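Local coordinates for protein SMG-7 (Caenorhabditis elegans, PDB 3ZHE), which pairs with SMG-5 through 14-3-3-like domains in a heterodimer required for efficient nonsense-mediated mRNA decay, at residues E258-L263 with T286-A291; V266-E271 with F365-R370; T290-L295 with L321-P326; K297-Y302 with T341-W346; L315-A320 with I371-T376. All blocks are in the same frame, centred on the assembly; numbering follows the deposited sequence.

Contact 1 (E258-L263 with T286-A291); sequences EMIVPL and TIWCTA
Thr-286 O takes two hydrogen bonds, from Thr-290 N and, above the carbonyl plane, from Thr-290 OG1 at 3.1 Å, on the stretch of helix whose Ile-287, Trp-288 and Ala-291 meet Ile-260 and Leu-263. The contact joins consecutive helices of the alpha-helical domain, 257-270 and 277-304, as an antiparallel helical hairpin whose short segments run at 140° with their axes 11.6 Å apart. Trp-288 bridges that width. Its CG lies anti to the backbone N (chi1 -160°); the side chain runs past that of Leu-263 in the opposite direction, and Leu-263 CD2 meets the ring at its edge, 3.6 Å from CE3. The same methyl lies 3.9 Å from Ile-287 CG2, so one leucine branch fits against two side chains. The pyrrole end of the indole is held separately, by a hydrogen bond from Trp-288 NE1 to Leu-322 O. An alanine at Trp-288 would probably open a gap beside Leu-263 CD2 and deprive Leu-322 O of its indole donor. Ile-260 closes the other end more loosely, CG2 lying 4.3 Å from Trp-288 CH2 and CD1 4.5 Å from Ala-291 CB.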
# COMPACT_ATOMS: atom_id res chain seq x y z
N GLU B 258 18.63 -13.64 20.61
CA GLU B 258 17.69 -14.76 20.60
C GLU B 258 18.04 -15.81 21.65
O GLU B 258 17.36 -16.83 21.78
CB GLU B 258 17.63 -15.38 19.21
CG GLU B 258 17.30 -14.36 18.12
CD GLU B 258 17.31 -14.96 16.72
OE1 GLU B 258 17.68 -16.15 16.58
OE2 GLU B 258 16.96 -14.24 15.77
N MET B 259 19.11 -15.55 22.40
CA MET B 259 19.49 -16.38 23.53
C MET B 259 19.43 -15.56 24.81
O MET B 259 19.03 -16.06 25.86
CB MET B 259 20.91 -16.93 23.34
CG MET B 259 21.04 -18.01 22.27
SD MET B 259 22.70 -18.72 22.22
CE MET B 259 22.52 -19.92 20.90
N ILE B 260 19.82 -14.29 24.72
CA ILE B 260 19.83 -13.39 25.86
C ILE B 260 18.42 -13.07 26.36
O ILE B 260 18.14 -13.18 27.55
CB ILE B 260 20.58 -12.08 25.55
CG1 ILE B 260 22.07 -12.37 25.31
CG2 ILE B 260 20.41 -11.08 26.68
CD1 ILE B 260 22.74 -13.12 26.44
N VAL B 261 17.55 -12.67 25.43
CA VAL B 261 16.16 -12.34 25.78
C VAL B 261 15.38 -13.49 26.44
O VAL B 261 14.75 -13.27 27.48
CB VAL B 261 15.38 -11.75 24.57
CG1 VAL B 261 13.88 -11.85 24.78
CG2 VAL B 261 15.79 -10.31 24.32
N PRO B 262 15.42 -14.70 25.86
CA PRO B 262 14.73 -15.81 26.54
C PRO B 262 15.34 -16.13 27.90
O PRO B 262 14.64 -16.61 28.79
CB PRO B 262 14.94 -16.99 25.58
CG PRO B 262 15.19 -16.37 24.26
CD PRO B 262 15.97 -15.13 24.56
N LEU B 263 16.64 -15.87 28.05
CA LEU B 263 17.33 -16.15 29.30
C LEU B 263 16.86 -15.20 30.40
O LEU B 263 16.72 -15.60 31.56
CB LEU B 263 18.85 -16.06 29.12
CG LEU B 263 19.70 -16.74 30.20
CD1 LEU B 263 19.33 -18.21 30.33
CD2 LEU B 263 21.18 -16.58 29.90
N THR B 286 26.32 -18.56 35.29
CA THR B 286 27.47 -19.02 34.51
C THR B 286 27.37 -18.55 33.06
O THR B 286 28.27 -17.86 32.55
CB THR B 286 27.60 -20.55 34.53
OG1 THR B 286 27.71 -21.00 35.89
CG2 THR B 286 28.83 -21.00 33.76
N ILE B 287 26.27 -18.91 32.41
CA ILE B 287 26.06 -18.52 31.01
C ILE B 287 26.15 -17.00 30.81
O ILE B 287 26.91 -16.51 29.96
CB ILE B 287 24.69 -18.99 30.48
CG1 ILE B 287 24.60 -20.52 30.52
CG2 ILE B 287 24.45 -18.48 29.07
CD1 ILE B 287 23.30 -21.06 29.98
N TRP B 288 25.39 -16.28 31.63
CA TRP B 288 25.32 -14.83 31.60
C TRP B 288 26.69 -14.18 31.71
O TRP B 288 27.05 -13.33 30.90
CB TRP B 288 24.43 -14.34 32.75
CG TRP B 288 23.89 -12.97 32.58
CD1 TRP B 288 24.47 -11.80 32.98
CD2 TRP B 288 22.64 -12.61 31.97
NE1 TRP B 288 23.66 -10.74 32.66
CE2 TRP B 288 22.54 -11.21 32.03
CE3 TRP B 288 21.61 -13.34 31.37
CZ2 TRP B 288 21.44 -10.53 31.52
CZ3 TRP B 288 20.52 -12.66 30.87
CH2 TRP B 288 20.44 -11.26 30.95
N CYS B 289 27.46 -14.59 32.72
CA CYS B 289 28.78 -14.03 32.95
C CYS B 289 29.75 -14.34 31.81
O CYS B 289 30.53 -13.47 31.40
CB CYS B 289 29.36 -14.50 34.28
SG CYS B 289 28.66 -13.66 35.72
N THR B 290 29.70 -15.57 31.30
CA THR B 290 30.54 -15.93 30.15
C THR B 290 30.25 -15.01 28.97
O THR B 290 31.18 -14.44 28.36
CB THR B 290 30.31 -17.40 29.73
OG1 THR B 290 30.77 -18.28 30.76
CG2 THR B 290 31.06 -17.70 28.44
N ALA B 291 28.97 -14.84 28.67
CA ALA B 291 28.53 -13.95 27.60
C ALA B 291 29.02 -12.52 27.83
O ALA B 291 29.49 -11.86 26.90
CB ALA B 291 27.02 -13.98 27.47

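Contact 2 (V266-E271 with F365-R370); sequences VYKHLE and FHCLQR
His-366 meets Lys-268 through its backbone: the carbonyl O lies 4.0 Å from Lys-268 NZ, while the imidazole heads away from the helix. Its backbone is also hydrogen-bonded to His-192, which ties this part of the loop to the loop after helix 180-191. At Cys-367 the thiol turns to the aliphatic stem of the same lysine, with SG 4.1 Å from Lys-268 CD. That stem is fully extended, so it passes Cys-367 SG and Leu-368 before NZ comes near the loop backbone. Leu-368 and Lys-268 share most of the contact. The leucine CG lies anti to the backbone N (chi1 -160°). Its two methyls part: CD2 meets the edge of the Tyr-267 ring in its plane, 3.7 Å from CD2 of the tyrosine, and CD1 comes to 3.9 Å from Glu-271 OE1. Leucine and tyrosine side chains cross at about a right angle. The contact thus lays the irregular loop between helices 337-348 and 377-389 on the last turns of helix 257-270. No hydrogen bond links the two segments; a leucine-tyrosine touch, buried on the tyrosine side, is flanked by an exposed lysine and glutamate, whose charges would probably be shared with solvent, the lysine adding at most a weak attraction to His-366 O.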
# COMPACT_ATOMS: atom_id res chain seq x y z
N VAL B 266 13.29 -16.42 31.70
CA VAL B 266 13.43 -17.59 32.56
C VAL B 266 14.08 -17.19 33.89
O VAL B 266 13.71 -17.71 34.95
CB VAL B 266 14.25 -18.70 31.87
CG1 VAL B 266 14.45 -19.88 32.81
CG2 VAL B 266 13.55 -19.15 30.60
N TYR B 267 15.02 -16.26 33.83
CA TYR B 267 15.68 -15.76 35.04
C TYR B 267 14.72 -15.02 35.97
O TYR B 267 14.69 -15.29 37.17
CB TYR B 267 16.86 -14.86 34.68
CG TYR B 267 17.42 -14.11 35.88
CD1 TYR B 267 18.20 -14.75 36.83
CD2 TYR B 267 17.16 -12.75 36.05
CE1 TYR B 267 18.70 -14.08 37.92
CE2 TYR B 267 17.67 -12.06 37.14
CZ TYR B 267 18.44 -12.73 38.07
OH TYR B 267 18.94 -12.05 39.15
N LYS B 268 13.96 -14.09 35.41
CA LYS B 268 13.02 -13.29 36.19
C LYS B 268 11.97 -14.16 36.87
O LYS B 268 11.62 -13.94 38.02
CB LYS B 268 12.34 -12.24 35.31
CG LYS B 268 11.34 -11.38 36.05
CD LYS B 268 10.60 -10.43 35.11
CE LYS B 268 9.60 -9.58 35.88
NZ LYS B 268 8.82 -8.67 34.99
N HIS B 269 11.46 -15.15 36.14
CA HIS B 269 10.49 -16.10 36.68
C HIS B 269 11.12 -16.91 37.81
O HIS B 269 10.54 -17.04 38.89
CB HIS B 269 9.97 -17.03 35.58
CG HIS B 269 9.07 -18.11 36.08
ND1 HIS B 269 7.86 -17.85 36.69
CD2 HIS B 269 9.20 -19.46 36.06
CE1 HIS B 269 7.29 -19.00 37.03
NE2 HIS B 269 8.08 -19.98 36.65
N LEU B 270 12.30 -17.46 37.54
CA LEU B 270 13.02 -18.27 38.52
C LEU B 270 13.47 -17.45 39.72
O LEU B 270 13.62 -17.98 40.81
CB LEU B 270 14.25 -18.90 37.87
CG LEU B 270 14.21 -20.39 37.53
CD1 LEU B 270 15.32 -20.71 36.55
CD2 LEU B 270 14.35 -21.23 38.78
N GLU B 271 13.68 -16.15 39.49
CA GLU B 271 14.24 -15.26 40.51
C GLU B 271 13.52 -15.36 41.85
O GLU B 271 12.59 -14.60 42.13
CB GLU B 271 14.24 -13.82 40.02
CG GLU B 271 15.06 -12.88 40.89
CD GLU B 271 15.35 -11.57 40.20
OE1 GLU B 271 14.69 -11.27 39.18
OE2 GLU B 271 16.25 -10.83 40.67
N PHE B 365 9.58 -3.99 25.36
CA PHE B 365 9.91 -5.22 26.06
C PHE B 365 10.02 -4.85 27.54
O PHE B 365 10.82 -3.99 27.91
CB PHE B 365 11.24 -5.77 25.54
CG PHE B 365 11.60 -7.12 26.09
CD1 PHE B 365 10.81 -8.22 25.83
CD2 PHE B 365 12.75 -7.29 26.84
CE1 PHE B 365 11.14 -9.47 26.32
CE2 PHE B 365 13.09 -8.53 27.33
CZ PHE B 365 12.29 -9.62 27.08
N HIS B 366 9.22 -5.50 28.38
CA HIS B 366 9.12 -5.08 29.78
C HIS B 366 9.56 -6.15 30.78
O HIS B 366 9.27 -6.04 31.97
CB HIS B 366 7.70 -4.60 30.09
CG HIS B 366 7.37 -3.28 29.47
ND1 HIS B 366 7.32 -2.11 30.19
CD2 HIS B 366 7.08 -2.95 28.18
CE1 HIS B 366 7.00 -1.11 29.38
NE2 HIS B 366 6.86 -1.59 28.16
N CYS B 367 10.27 -7.16 30.30
CA CYS B 367 10.86 -8.15 31.18
C CYS B 367 12.12 -7.59 31.83
O CYS B 367 13.13 -7.42 31.15
CB CYS B 367 11.23 -9.42 30.42
SG CYS B 367 12.25 -10.58 31.36
N LEU B 368 12.04 -7.29 33.12
CA LEU B 368 13.21 -6.93 33.92
C LEU B 368 13.99 -5.78 33.29
O LEU B 368 15.20 -5.87 33.07
CB LEU B 368 14.12 -8.16 34.06
CG LEU B 368 15.16 -8.24 35.18
CD1 LEU B 368 14.49 -8.35 36.54
CD2 LEU B 368 16.08 -9.43 34.93
N GLN B 369 13.29 -4.69 32.98
CA GLN B 369 13.89 -3.60 32.22
C GLN B 369 14.63 -2.58 33.10
O GLN B 369 15.83 -2.73 33.36
CB GLN B 369 12.85 -2.89 31.35
CG GLN B 369 13.46 -1.97 30.31
CD GLN B 369 12.46 -1.55 29.25
OE1 GLN B 369 12.67 -1.79 28.06
NE2 GLN B 369 11.37 -0.94 29.68
N ARG B 370 13.91 -1.55 33.53
CA ARG B 370 14.49 -0.46 34.32
C ARG B 370 15.60 0.28 33.57
O ARG B 370 16.56 0.75 34.17
CB ARG B 370 14.99 -0.97 35.68

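Contact 3 (T290-L295 with L321-P326); sequences TAYRSL and LLLCAP
Leu-322 drives CD1 into the side of helix 277-304, where Leu-295, Tyr-292 and Ala-291 receive it. This is the close-packed part: the leucine gives up 82 Å² to the other segment, of 195 Å² buried on both sides together. CG is anti to the carbonyl carbon (chi1 -71°) and CD1 anti to CA (chi2 179°), an extended form that carries the methyl to full reach. There it lies 3.7 Å from Leu-295 CD2 and 3.8 Å from Tyr-292 CA, with Ala-291 C at 4.2 Å. The Tyr-292 ring stands beside the same methyl, CD1 of the ring at 4.2 Å and the methyl close to the ring plane at its edge. Leucine thus sits against both backbone and side chains of the helix. Further along the segment the contact thins. Leu-323 touches only Tyr-292 across it, CD1 coming to 3.7 Å from CE1, and the two side chains cross obliquely. Leu-322 to Ala-325 form a type I beta turn, and the chain moves off toward the exposed Pro-326. On the other segment, Arg-293 points away, its NH2 hydrogen-bonded to Gln-335 OE1. The contact joins helix 277-304 to the end of helix 313-322, two antiparallel neighbours in the alpha-helical domain. Helix 377-389 packs on its Tyr-292 and Leu-323 side through Leu-384, and helix 257-270 reaches Leu-322 through Ile-260.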
# COMPACT_ATOMS: atom_id res chain seq x y z
N THR B 290 29.70 -15.57 31.30
CA THR B 290 30.54 -15.93 30.15
C THR B 290 30.25 -15.01 28.97
O THR B 290 31.18 -14.44 28.36
CB THR B 290 30.31 -17.40 29.73
OG1 THR B 290 30.77 -18.28 30.76
CG2 THR B 290 31.06 -17.70 28.44
N ALA B 291 28.97 -14.84 28.67
CA ALA B 291 28.53 -13.95 27.60
C ALA B 291 29.02 -12.52 27.83
O ALA B 291 29.49 -11.86 26.90
CB ALA B 291 27.02 -13.98 27.47
N TYR B 292 28.91 -12.05 29.07
CA TYR B 292 29.35 -10.71 29.45
C TYR B 292 30.83 -10.51 29.15
O TYR B 292 31.23 -9.52 28.54
CB TYR B 292 29.05 -10.45 30.93
CG TYR B 292 29.32 -9.04 31.40
CD1 TYR B 292 28.68 -7.96 30.81
CD2 TYR B 292 30.19 -8.79 32.46
CE1 TYR B 292 28.91 -6.66 31.25
CE2 TYR B 292 30.42 -7.50 32.90
CZ TYR B 292 29.79 -6.44 32.29
OH TYR B 292 30.02 -5.16 32.73
N ARG B 293 31.64 -11.48 29.57
CA ARG B 293 33.08 -11.47 29.31
C ARG B 293 33.38 -11.39 27.82
O ARG B 293 34.07 -10.46 27.36
CB ARG B 293 33.73 -12.72 29.90
CG ARG B 293 33.87 -12.71 31.41
CD ARG B 293 34.11 -14.12 31.93
NE ARG B 293 34.89 -14.13 33.15
CZ ARG B 293 35.13 -15.23 33.87
NH1 ARG B 293 34.63 -16.39 33.49
NH2 ARG B 293 35.86 -15.15 34.98
N SER B 294 32.88 -12.36 27.07
CA SER B 294 33.14 -12.44 25.63
C SER B 294 32.73 -11.16 24.90
O SER B 294 33.50 -10.62 24.09
CB SER B 294 32.43 -13.65 25.02
OG SER B 294 32.64 -13.72 23.62
N LEU B 295 31.53 -10.68 25.19
CA LEU B 295 31.02 -9.46 24.56
C LEU B 295 31.88 -8.25 24.90
O LEU B 295 32.19 -7.44 24.03
CB LEU B 295 29.57 -9.21 24.98
CG LEU B 295 28.87 -8.02 24.32
CD1 LEU B 295 28.82 -8.22 22.82
CD2 LEU B 295 27.48 -7.83 24.88
N LEU B 321 21.25 -5.17 27.62
CA LEU B 321 20.37 -6.24 28.08
C LEU B 321 21.06 -7.05 29.17
O LEU B 321 20.44 -7.45 30.15
CB LEU B 321 19.98 -7.16 26.92
CG LEU B 321 18.89 -6.64 25.97
CD1 LEU B 321 18.53 -7.70 24.94
CD2 LEU B 321 17.66 -6.21 26.76
N LEU B 322 22.36 -7.29 28.99
CA LEU B 322 23.15 -8.01 29.98
C LEU B 322 23.23 -7.22 31.29
O LEU B 322 23.34 -7.80 32.37
CB LEU B 322 24.55 -8.30 29.44
CG LEU B 322 24.65 -9.36 28.35
CD1 LEU B 322 26.08 -9.53 27.88
CD2 LEU B 322 24.09 -10.68 28.85
N LEU B 323 23.16 -5.90 31.18
CA LEU B 323 23.23 -5.02 32.34
C LEU B 323 21.92 -4.96 33.11
O LEU B 323 21.84 -4.35 34.18
CB LEU B 323 23.67 -3.61 31.93
CG LEU B 323 25.12 -3.23 32.22
CD1 LEU B 323 26.08 -4.31 31.74
CD2 LEU B 323 25.45 -1.90 31.56
N CYS B 324 20.88 -5.60 32.58
CA CYS B 324 19.57 -5.62 33.22
C CYS B 324 19.54 -6.57 34.41
O CYS B 324 18.57 -6.59 35.17
CB CYS B 324 18.48 -5.99 32.23
SG CYS B 324 18.11 -4.71 31.00
N ALA B 325 20.60 -7.35 34.57
CA ALA B 325 20.71 -8.28 35.69
C ALA B 325 22.02 -8.08 36.45
O ALA B 325 22.94 -8.89 36.32
CB ALA B 325 20.59 -9.71 35.20
N PRO B 326 22.10 -7.00 37.24
CA PRO B 326 23.31 -6.65 38.00
C PRO B 326 23.70 -7.73 39.01
O PRO B 326 24.88 -8.00 39.19
CB PRO B 326 22.90 -5.37 38.74
CG PRO B 326 21.79 -4.80 37.93
CD PRO B 326 21.04 -5.99 37.42

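Contact 4 (K297-Y302 with T341-W346); sequences KTLDDY and TSICEW
Asp-300 and Ile-343 bring the two backbones nearest, their CA atoms 6.3 Å apart, where helices 277-304 and 337-348 pass with short-segment axes 9.8 Å apart at 51°. Both segments are regular helix throughout. Ile-343 enters from the second helix with CD1, which stands 3.8 Å from Leu-299 CB and 4.1 Å from Asp-300 N, so the methyl rests on the helix surface itself. Its CG1 is anti to the carbonyl carbon (chi1 -65°), and the chain then runs straight on to the methyl. Leu-299 sends the rest of its side chain into helix 313-322, onto Leu-315, Leu-316 and Leu-319. The pair belongs to an all-helical array in which direction alternates along the chain: helix 313-322 lies between the two in sequence and runs against helix 277-304, and helix 337-348 then returns in broadly the first direction. On the polar flank Asp-300 OD1 lies 3.2 Å from Ser-342 OG. The serine hydroxyl, set between the backbone N and the carbonyl carbon (chi1 61°), is hydrogen-bonded within its own helix, to Glu-339 O and weakly to Asp-338 O. Both residues are partly exposed, so solvent probably shares the carboxylate. Trp-346 lies one turn further on, beside Leu-299 and Tyr-302. Its six-membered ring approaches backbone carbonyls, CZ3 being 3.7 Å from Leu-299 O and CH2 4.2 Å from Tyr-302 O. Tyr-302 adds CB, near CH2 of the indole, while its phenol ring leads away to Leu-315 and Val-312.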
# COMPACT_ATOMS: atom_id res chain seq x y z
N LYS B 297 35.05 -8.26 25.66
CA LYS B 297 36.28 -8.40 24.89
C LYS B 297 36.10 -7.97 23.44
O LYS B 297 36.92 -7.24 22.89
CB LYS B 297 36.80 -9.83 24.96
N THR B 298 35.01 -8.44 22.82
CA THR B 298 34.74 -8.13 21.42
C THR B 298 34.56 -6.62 21.19
O THR B 298 35.19 -6.05 20.30
CB THR B 298 33.50 -8.88 20.91
OG1 THR B 298 33.73 -10.29 21.00
CG2 THR B 298 33.20 -8.50 19.47
N LEU B 299 33.72 -6.00 22.01
CA LEU B 299 33.51 -4.55 21.94
C LEU B 299 34.83 -3.79 22.15
O LEU B 299 35.10 -2.81 21.46
CB LEU B 299 32.48 -4.11 22.98
CG LEU B 299 31.04 -4.61 22.77
CD1 LEU B 299 30.21 -4.37 24.02
CD2 LEU B 299 30.41 -3.92 21.57
N ASP B 300 35.63 -4.27 23.10
CA ASP B 300 36.93 -3.64 23.37
C ASP B 300 37.83 -3.70 22.14
O ASP B 300 38.47 -2.71 21.77
CB ASP B 300 37.61 -4.30 24.57
CG ASP B 300 38.73 -3.45 25.15
OD1 ASP B 300 38.72 -2.22 24.93
OD2 ASP B 300 39.62 -4.00 25.84
N ASP B 301 37.86 -4.87 21.50
CA ASP B 301 38.64 -5.04 20.27
C ASP B 301 38.10 -4.18 19.13
O ASP B 301 38.85 -3.78 18.24
CB ASP B 301 38.67 -6.51 19.84
CG ASP B 301 39.54 -7.36 20.74
OD1 ASP B 301 40.49 -6.82 21.35
OD2 ASP B 301 39.28 -8.58 20.84
N TYR B 302 36.80 -3.90 19.15
CA TYR B 302 36.21 -3.01 18.16
C TYR B 302 36.59 -1.56 18.44
O TYR B 302 36.65 -0.74 17.52
CB TYR B 302 34.69 -3.17 18.11
CG TYR B 302 34.25 -4.35 17.28
CD1 TYR B 302 35.05 -4.83 16.25
CD2 TYR B 302 33.04 -4.98 17.51
CE1 TYR B 302 34.66 -5.91 15.48
CE2 TYR B 302 32.63 -6.06 16.74
CZ TYR B 302 33.45 -6.52 15.73
OH TYR B 302 33.05 -7.59 14.96
N THR B 341 36.19 0.36 31.80
CA THR B 341 36.67 1.75 31.80
C THR B 341 36.94 2.26 30.39
O THR B 341 36.53 3.37 30.03
CB THR B 341 37.94 1.90 32.66
OG1 THR B 341 38.35 0.62 33.15
CG2 THR B 341 37.68 2.83 33.84
N SER B 342 37.63 1.45 29.59
CA SER B 342 37.93 1.82 28.21
C SER B 342 36.67 2.01 27.38
O SER B 342 36.51 3.02 26.68
CB SER B 342 38.83 0.77 27.55
OG SER B 342 38.19 -0.49 27.52
N ILE B 343 35.76 1.04 27.45
CA ILE B 343 34.51 1.11 26.71
C ILE B 343 33.69 2.33 27.13
O ILE B 343 33.12 3.02 26.29
CB ILE B 343 33.68 -0.18 26.88
CG1 ILE B 343 34.41 -1.37 26.25
CG2 ILE B 343 32.31 -0.04 26.24
CD1 ILE B 343 33.63 -2.68 26.29
N CYS B 344 33.66 2.59 28.43
CA CYS B 344 32.95 3.76 28.97
C CYS B 344 33.54 5.07 28.45
O CYS B 344 32.79 6.01 28.14
CB CYS B 344 32.97 3.75 30.50
SG CYS B 344 31.83 2.58 31.26
N GLU B 345 34.86 5.14 28.38
CA GLU B 345 35.52 6.31 27.80
C GLU B 345 35.11 6.47 26.35
O GLU B 345 34.84 7.58 25.89
CB GLU B 345 37.04 6.19 27.88
CG GLU B 345 37.77 7.41 27.33
CD GLU B 345 39.04 7.06 26.59
OE1 GLU B 345 39.36 5.86 26.48
OE2 GLU B 345 39.73 7.99 26.10
N TRP B 346 35.07 5.35 25.62
CA TRP B 346 34.66 5.35 24.22
C TRP B 346 33.26 5.92 24.07
O TRP B 346 33.00 6.76 23.21
CB TRP B 346 34.72 3.93 23.65
CG TRP B 346 34.41 3.85 22.18
CD1 TRP B 346 34.43 4.88 21.29
CD2 TRP B 346 34.04 2.68 21.44
NE1 TRP B 346 34.09 4.43 20.03
CE2 TRP B 346 33.85 3.08 20.10
CE3 TRP B 346 33.86 1.34 21.77
CZ2 TRP B 346 33.49 2.19 19.10
CZ3 TRP B 346 33.49 0.45 20.78
CH2 TRP B 346 33.31 0.88 19.46

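Contact 5 (L315-A320 with I371-T376); sequences LLHILA and IQYPLT
Leu-375 and His-317 reach toward each other tip to tip in a CH-pi contact: CD2 of the leucine stands over one face of the imidazole, 3.7 Å from its centroid and 18° off the ring normal. Leu-375 CG lies anti to the backbone N (chi1 -170°). A second aromatic contact is made at the rim. The His-317 and Tyr-373 rings are almost coplanar (4° between planes) and meet edge beside edge, CE1 of the histidine 3.6 Å from CE1 of the tyrosine, neither ring covering the other. Polar bonding comes from outside the two segments, His-317 NE2 giving a hydrogen bond to Ile-356 O, which probably limits the turning of the imidazole. An alanine at His-317 would probably leave Ile-356 O without this donor and open a gap between Leu-375 CD2 and the Tyr-373 rim. Apolar side-chain contacts gather round Ala-320, whose CB lies 4.2 Å from Leu-375 CD2 and 4.5 Å from Ile-371 CD1. In the fold, the loop leading into helix 377-389 lies along helix 313-322; Leu-380 of helix 377-389 also covers Ala-320, while Leu-315 and Leu-319 of helix 313-322 pack onto helix 277-304.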
# COMPACT_ATOMS: atom_id res chain seq x y z
N LEU B 315 25.06 -4.79 18.99
CA LEU B 315 26.03 -5.34 19.94
C LEU B 315 26.04 -4.53 21.24
O LEU B 315 26.29 -5.07 22.31
CB LEU B 315 27.42 -5.38 19.32
CG LEU B 315 28.23 -6.65 19.61
CD1 LEU B 315 27.43 -7.89 19.21
CD2 LEU B 315 29.57 -6.62 18.89
N LEU B 316 25.76 -3.24 21.13
CA LEU B 316 25.64 -2.39 22.30
C LEU B 316 24.33 -2.67 23.04
O LEU B 316 24.25 -2.52 24.25
CB LEU B 316 25.72 -0.90 21.93
CG LEU B 316 27.09 -0.37 21.49
CD1 LEU B 316 27.07 1.15 21.42
CD2 LEU B 316 28.21 -0.87 22.39
N HIS B 317 23.31 -3.07 22.29
CA HIS B 317 22.00 -3.36 22.88
C HIS B 317 21.99 -4.68 23.65
O HIS B 317 21.29 -4.81 24.65
CB HIS B 317 20.90 -3.34 21.82
CG HIS B 317 20.22 -2.01 21.69
ND1 HIS B 317 19.37 -1.52 22.66
CD2 HIS B 317 20.26 -1.07 20.72
CE1 HIS B 317 18.92 -0.34 22.29
NE2 HIS B 317 19.45 -0.04 21.12
N ILE B 318 22.75 -5.65 23.16
CA ILE B 318 22.90 -6.92 23.88
C ILE B 318 23.60 -6.67 25.21
O ILE B 318 23.27 -7.28 26.23
CB ILE B 318 23.66 -7.96 23.04
CG1 ILE B 318 22.86 -8.34 21.79
CG2 ILE B 318 23.96 -9.21 23.87
CD1 ILE B 318 23.45 -9.49 21.01
N LEU B 319 24.57 -5.76 25.19
CA LEU B 319 25.29 -5.36 26.39
C LEU B 319 24.36 -4.73 27.42
O LEU B 319 24.42 -5.07 28.60
CB LEU B 319 26.41 -4.38 26.03
CG LEU B 319 27.21 -3.83 27.21
CD1 LEU B 319 28.09 -4.92 27.81
CD2 LEU B 319 28.04 -2.63 26.79
N ALA B 320 23.52 -3.81 26.96
CA ALA B 320 22.56 -3.14 27.84
C ALA B 320 21.56 -4.14 28.40
O ALA B 320 21.07 -3.97 29.52
CB ALA B 320 21.86 -2.02 27.10
N ILE B 371 15.45 0.36 32.25
CA ILE B 371 16.35 1.15 31.42
C ILE B 371 15.53 2.03 30.49
O ILE B 371 14.85 1.54 29.60
CB ILE B 371 17.27 0.26 30.57
CG1 ILE B 371 18.20 -0.55 31.47
CG2 ILE B 371 18.08 1.10 29.59
CD1 ILE B 371 19.28 -1.31 30.71
N GLN B 372 15.59 3.34 30.72
CA GLN B 372 14.80 4.29 29.95
C GLN B 372 15.20 4.35 28.48
O GLN B 372 16.35 4.66 28.15
CB GLN B 372 14.84 5.68 30.59
CG GLN B 372 14.07 5.78 31.89
CD GLN B 372 12.58 5.58 31.70
OE1 GLN B 372 12.06 5.71 30.59
NE2 GLN B 372 11.88 5.25 32.78
N TYR B 373 14.25 4.05 27.60
CA TYR B 373 14.48 4.04 26.16
C TYR B 373 14.03 5.35 25.51
O TYR B 373 13.17 6.05 26.06
CB TYR B 373 13.77 2.84 25.52
CG TYR B 373 14.59 1.57 25.56
CD1 TYR B 373 15.46 1.26 24.52
CD2 TYR B 373 14.50 0.69 26.63
CE1 TYR B 373 16.21 0.11 24.55
CE2 TYR B 373 15.25 -0.47 26.66
CZ TYR B 373 16.11 -0.75 25.62
OH TYR B 373 16.86 -1.91 25.64
N PRO B 374 14.61 5.69 24.35
CA PRO B 374 15.63 4.96 23.58
C PRO B 374 17.00 4.99 24.25
O PRO B 374 17.26 5.81 25.12
CB PRO B 374 15.67 5.72 22.25
CG PRO B 374 15.27 7.10 22.61
CD PRO B 374 14.23 6.95 23.68
N LEU B 375 17.88 4.07 23.83
CA LEU B 375 19.19 3.93 24.45
C LEU B 375 20.06 5.15 24.19
O LEU B 375 20.47 5.41 23.06
CB LEU B 375 19.88 2.67 23.94
CG LEU B 375 21.16 2.25 24.66
CD1 LEU B 375 20.92 2.15 26.16
CD2 LEU B 375 21.67 0.93 24.11
N THR B 376 20.32 5.91 25.25
CA THR B 376 21.16 7.09 25.16
C THR B 376 22.62 6.69 25.24
O THR B 376 22.99 5.81 26.03
CB THR B 376 20.81 8.10 26.27
OG1 THR B 376 19.44 8.50 26.14
CG2 THR B 376 21.71 9.33 26.18

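Helix 277-304 carries contacts 1, 3 and 4 in succession. Contacts 1 and 3 have centres about 7 Å apart and share Thr-290 and Ala-291; contact 4 lies about 20 Å from contact 1, between centres. Contacts 2 and 5 use adjoining parts of one loop, 365-376, their centres about 16 Å apart. The loop also touches contacts 1 and 3: Val-261 CG1 of contact 1 lies 3.6 Å from Phe-365 CZ of contact 2, and Cys-324 SG of contact 3 lies 3.6 Å from Ile-371 CD1 of contact 5. Contacts 4 and 5 meet through Leu-299 and Leu-315, whereas contacts 2 and 4 stay about 16 Å apart at their nearest atoms.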